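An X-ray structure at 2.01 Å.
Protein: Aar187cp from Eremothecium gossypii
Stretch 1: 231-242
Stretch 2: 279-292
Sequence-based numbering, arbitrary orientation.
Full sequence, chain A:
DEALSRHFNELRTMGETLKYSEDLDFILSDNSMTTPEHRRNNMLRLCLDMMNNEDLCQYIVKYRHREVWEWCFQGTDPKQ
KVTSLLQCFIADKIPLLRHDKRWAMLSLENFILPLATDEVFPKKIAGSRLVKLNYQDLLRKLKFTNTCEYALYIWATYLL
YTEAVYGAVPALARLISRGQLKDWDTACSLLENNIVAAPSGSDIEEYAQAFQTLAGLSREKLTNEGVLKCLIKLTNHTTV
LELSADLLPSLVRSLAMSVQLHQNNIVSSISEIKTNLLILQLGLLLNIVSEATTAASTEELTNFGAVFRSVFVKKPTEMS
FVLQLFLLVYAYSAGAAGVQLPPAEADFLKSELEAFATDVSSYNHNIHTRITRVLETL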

# COMPACT_ATOMS: atom_id res chain seq x y z
N LEU A 231 -4.14 6.89 -0.63
CA LEU A 231 -5.10 8.00 -0.49
C LEU A 231 -5.68 8.37 -1.86
O LEU A 231 -6.92 8.61 -2.01
CB LEU A 231 -4.50 9.24 0.18
CG LEU A 231 -4.26 9.20 1.68
CD1 LEU A 231 -3.23 10.21 2.16
CD2 LEU A 231 -5.60 9.29 2.52
N ILE A 232 -4.83 8.37 -2.87
CA ILE A 232 -5.32 8.67 -4.24
C ILE A 232 -6.37 7.57 -4.66
O ILE A 232 -7.54 7.87 -4.99
CB ILE A 232 -4.15 8.71 -5.24
CG1 ILE A 232 -3.32 9.96 -5.01
CG2 ILE A 232 -4.68 8.53 -6.64
CD1 ILE A 232 -2.00 9.91 -5.72
N LYS A 233 -5.94 6.31 -4.59
CA LYS A 233 -6.78 5.21 -4.89
C LYS A 233 -8.08 5.20 -4.14
O LYS A 233 -9.07 4.93 -4.72
CB LYS A 233 -6.09 3.85 -4.81
CG LYS A 233 -6.72 2.83 -5.75
CD LYS A 233 -5.87 1.66 -6.19
CE LYS A 233 -6.69 0.58 -6.84
NZ LYS A 233 -6.11 -0.79 -6.84
N LEU A 234 -8.07 5.53 -2.86
CA LEU A 234 -9.34 5.54 -2.11
C LEU A 234 -10.22 6.72 -2.59
O LEU A 234 -11.42 6.58 -2.72
CB LEU A 234 -9.09 5.62 -0.61
CG LEU A 234 -8.33 4.46 0.11
CD1 LEU A 234 -7.64 4.91 1.43
CD2 LEU A 234 -9.36 3.38 0.34
N THR A 235 -9.60 7.86 -2.85
CA THR A 235 -10.33 9.02 -3.27
C THR A 235 -10.84 9.00 -4.72
O THR A 235 -11.54 9.94 -5.13
CB THR A 235 -9.62 10.32 -2.93
OG1 THR A 235 -8.28 10.32 -3.46
CG2 THR A 235 -9.59 10.54 -1.43
N ASN A 236 -10.51 7.93 -5.49
CA ASN A 236 -11.03 7.72 -6.82
C ASN A 236 -12.53 7.48 -6.71
O ASN A 236 -13.27 7.76 -7.63
CB ASN A 236 -10.39 6.50 -7.52
CG ASN A 236 -8.95 6.75 -8.00
OD1 ASN A 236 -8.53 7.89 -8.19
ND2 ASN A 236 -8.23 5.66 -8.28
N HIS A 237 -12.98 6.94 -5.58
CA HIS A 237 -14.42 6.70 -5.36
C HIS A 237 -14.98 7.88 -4.67
O HIS A 237 -14.67 8.14 -3.49
CB HIS A 237 -14.57 5.44 -4.50
CG HIS A 237 -13.86 4.28 -5.09
ND1 HIS A 237 -14.38 3.57 -6.10
CD2 HIS A 237 -12.56 3.76 -4.86
CE1 HIS A 237 -13.49 2.65 -6.50
NE2 HIS A 237 -12.37 2.77 -5.72
N THR A 238 -15.78 8.64 -5.41
CA THR A 238 -16.23 9.94 -4.94
C THR A 238 -17.14 9.78 -3.74
O THR A 238 -17.16 10.65 -2.88
CB THR A 238 -16.92 10.80 -6.04
OG1 THR A 238 -17.92 10.01 -6.64
CG2 THR A 238 -15.93 11.15 -7.12
N THR A 239 -17.84 8.64 -3.64
CA THR A 239 -18.63 8.45 -2.43
C THR A 239 -17.79 8.35 -1.11
O THR A 239 -18.28 8.75 -0.06
CB THR A 239 -19.73 7.36 -2.53
OG1 THR A 239 -19.19 6.09 -2.31
CG2 THR A 239 -20.33 7.33 -3.87
N VAL A 240 -16.53 7.89 -1.20
CA VAL A 240 -15.54 8.00 -0.09
C VAL A 240 -15.31 9.43 0.33
O VAL A 240 -15.18 9.75 1.50
CB VAL A 240 -14.14 7.35 -0.45
CG1 VAL A 240 -13.12 7.68 0.60
CG2 VAL A 240 -14.24 5.81 -0.59
N LEU A 241 -15.24 10.35 -0.65
CA LEU A 241 -15.10 11.77 -0.32
C LEU A 241 -16.37 12.33 0.41
O LEU A 241 -16.27 13.07 1.42
CB LEU A 241 -14.81 12.55 -1.67
CG LEU A 241 -13.45 12.15 -2.35
CD1 LEU A 241 -13.30 12.97 -3.68
CD2 LEU A 241 -12.34 12.57 -1.38
N GLU A 242 -17.57 11.97 -0.06
CA GLU A 242 -18.82 12.39 0.62
C GLU A 242 -18.98 11.87 2.03
O GLU A 242 -19.33 12.64 3.04
CB GLU A 242 -20.00 11.85 -0.19
CG GLU A 242 -20.10 12.69 -1.43
CD GLU A 242 -21.09 12.14 -2.43
OE1 GLU A 242 -21.90 11.24 -2.07
OE2 GLU A 242 -21.07 12.63 -3.57
N ILE A 279 4.09 15.28 -7.63
CA ILE A 279 3.04 14.77 -8.55
C ILE A 279 1.98 14.01 -7.74
O ILE A 279 0.77 14.15 -7.96
CB ILE A 279 3.64 13.85 -9.64
CG1 ILE A 279 4.45 14.70 -10.70
CG2 ILE A 279 2.52 13.02 -10.30
CD1 ILE A 279 5.34 13.84 -11.65
N LEU A 280 2.40 13.15 -6.82
CA LEU A 280 1.42 12.39 -6.06
C LEU A 280 0.55 13.31 -5.09
O LEU A 280 -0.70 13.14 -5.00
CB LEU A 280 2.12 11.24 -5.24
CG LEU A 280 2.73 10.13 -6.07
CD1 LEU A 280 3.65 9.28 -5.18
CD2 LEU A 280 1.62 9.26 -6.66
N GLN A 281 1.18 14.27 -4.37
CA GLN A 281 0.38 15.21 -3.61
C GLN A 281 -0.60 16.03 -4.48
O GLN A 281 -1.74 16.25 -4.08
CB GLN A 281 1.27 16.18 -2.82
CG GLN A 281 2.25 15.46 -1.90
CD GLN A 281 3.12 16.40 -1.00
OE1 GLN A 281 3.42 17.53 -1.35
NE2 GLN A 281 3.48 15.91 0.16
N LEU A 282 -0.16 16.47 -5.67
CA LEU A 282 -1.09 17.20 -6.57
C LEU A 282 -2.20 16.26 -7.10
O LEU A 282 -3.32 16.65 -7.19
CB LEU A 282 -0.33 17.85 -7.74
CG LEU A 282 0.50 19.06 -7.30
CD1 LEU A 282 1.69 19.38 -8.23
CD2 LEU A 282 -0.36 20.33 -7.09
N GLY A 283 -1.84 15.04 -7.46
CA GLY A 283 -2.82 14.05 -7.89
C GLY A 283 -3.82 13.87 -6.75
O GLY A 283 -5.03 13.80 -6.99
N LEU A 284 -3.34 13.85 -5.51
CA LEU A 284 -4.32 13.67 -4.41
C LEU A 284 -5.20 14.94 -4.23
O LEU A 284 -6.42 14.84 -4.13
CB LEU A 284 -3.64 13.22 -3.11
CG LEU A 284 -4.55 13.17 -1.90
CD1 LEU A 284 -5.68 12.17 -2.15
CD2 LEU A 284 -3.76 12.81 -0.66
N LEU A 285 -4.56 16.13 -4.18
CA LEU A 285 -5.31 17.37 -4.31
C LEU A 285 -6.40 17.34 -5.42
O LEU A 285 -7.57 17.71 -5.15
CB LEU A 285 -4.41 18.57 -4.50
CG LEU A 285 -3.71 18.92 -3.15
CD1 LEU A 285 -2.52 19.83 -3.35
CD2 LEU A 285 -4.77 19.53 -2.23
N LEU A 286 -6.00 16.96 -6.62
CA LEU A 286 -6.90 16.93 -7.78
C LEU A 286 -8.14 16.06 -7.54
O LEU A 286 -9.28 16.48 -7.85
CB LEU A 286 -6.13 16.49 -9.05
CG LEU A 286 -6.99 16.50 -10.37
CD1 LEU A 286 -7.36 17.93 -10.75
CD2 LEU A 286 -6.22 15.85 -11.54
N ASN A 287 -7.90 14.87 -6.98
CA ASN A 287 -8.94 13.96 -6.61
C ASN A 287 -9.93 14.65 -5.66
O ASN A 287 -11.13 14.54 -5.82
CB ASN A 287 -8.38 12.66 -6.00
CG ASN A 287 -8.53 11.47 -6.97
OD1 ASN A 287 -8.84 11.67 -8.17
ND2 ASN A 287 -8.31 10.24 -6.47
N ILE A 288 -9.42 15.44 -4.74
CA ILE A 288 -10.33 16.05 -3.72
C ILE A 288 -10.94 17.32 -4.32
O ILE A 288 -12.19 17.50 -4.26
CB ILE A 288 -9.54 16.42 -2.42
CG1 ILE A 288 -8.97 15.15 -1.74
CG2 ILE A 288 -10.40 17.20 -1.40
CD1 ILE A 288 -7.83 15.44 -0.80
N VAL A 289 -10.10 18.21 -4.89
CA VAL A 289 -10.63 19.51 -5.26
C VAL A 289 -11.53 19.55 -6.49
O VAL A 289 -12.35 20.50 -6.56
CB VAL A 289 -9.57 20.60 -5.43
CG1 VAL A 289 -8.76 20.72 -4.14
CG2 VAL A 289 -8.74 20.34 -6.69
N SER A 290 -11.39 18.59 -7.43
CA SER A 290 -12.28 18.51 -8.60
C SER A 290 -13.64 17.94 -8.20
O SER A 290 -14.59 18.00 -8.95
CB SER A 290 -11.65 17.63 -9.68
OG SER A 290 -11.63 16.28 -9.24
N GLU A 291 -13.76 17.35 -7.01
CA GLU A 291 -15.03 16.72 -6.62
C GLU A 291 -15.68 17.48 -5.46
O GLU A 291 -16.83 17.35 -5.24
CB GLU A 291 -14.81 15.27 -6.19
CG GLU A 291 -14.08 14.40 -7.21
CD GLU A 291 -14.95 14.12 -8.44
OE1 GLU A 291 -16.15 14.39 -8.39
OE2 GLU A 291 -14.45 13.60 -9.45
N ALA A 292 -14.93 18.22 -4.68
CA ALA A 292 -15.52 18.83 -3.45
C ALA A 292 -15.25 20.29 -3.51
O ALA A 292 -14.20 20.72 -3.09
CB ALA A 292 -14.96 18.24 -2.16
O HOH W 1 -11.94 11.91 -6.90
O HOH W 2 -9.90 9.77 -9.96

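The helix through 231-235 and the helix at 279-289 run nearly parallel: their N-to-C directions differ by 20° and their axes approach to 9.2 Å. The CA register, Ile232 with Leu284 (5.1 Å between CA atoms) and Thr235 with Asn287 (6.1 Å between CA atoms), advances by three residues on each helix, as expected for helices aligned this way. Together the stretches bury 529 Å².

Leu231 opens the contact, its CB lying 3.7 Å from Leu284 CD2. Ile232 is the knob of the packing, seated among Leu280, Gly283, Leu284 and Asn287. Its CD1 is 3.8 Å from Leu280 CD2 and its CG1 is 3.8 Å from Leu284 CB, distances typical of van der Waals contact between apolar groups. Gly283 contributes backbone alone to this hole, with its C 4.3 Å from Ile232 CG1.

Thr235 points toward stretch 2, and its OG1 comes within 3.4 Å of Leu284 CD1 and 3.0 Å of Asn287 ND2. The polar chemistry centres on that amide. The CA-to-CB bond of Asn236 points away, yet its side chain returns, and Asn287 ND2 donates to Asn236 OD1 at 2.9 Å with a linear N-H...O angle of 180°. Water 1 adds a bridge between backbones: the oxygen of water 1 donates to Thr235 O at 2.7 Å and to Asn287 O at 3.0 Å.

Beyond the turn at His237, which does not touch stretch 2, Thr238 places CG2 3.4 Å from Glu291 CD, a contact with the carboxylate carbon rather than a polar pairing. Leu241, one turn further along the next helix, points toward stretch 2 and closes the interface: its CD1 lies 3.4 Å from Asn287 O and 3.7 Å from Glu291 CB, while CD2 is 4.3 Å from Ile288 CG1, a looser apolar contact.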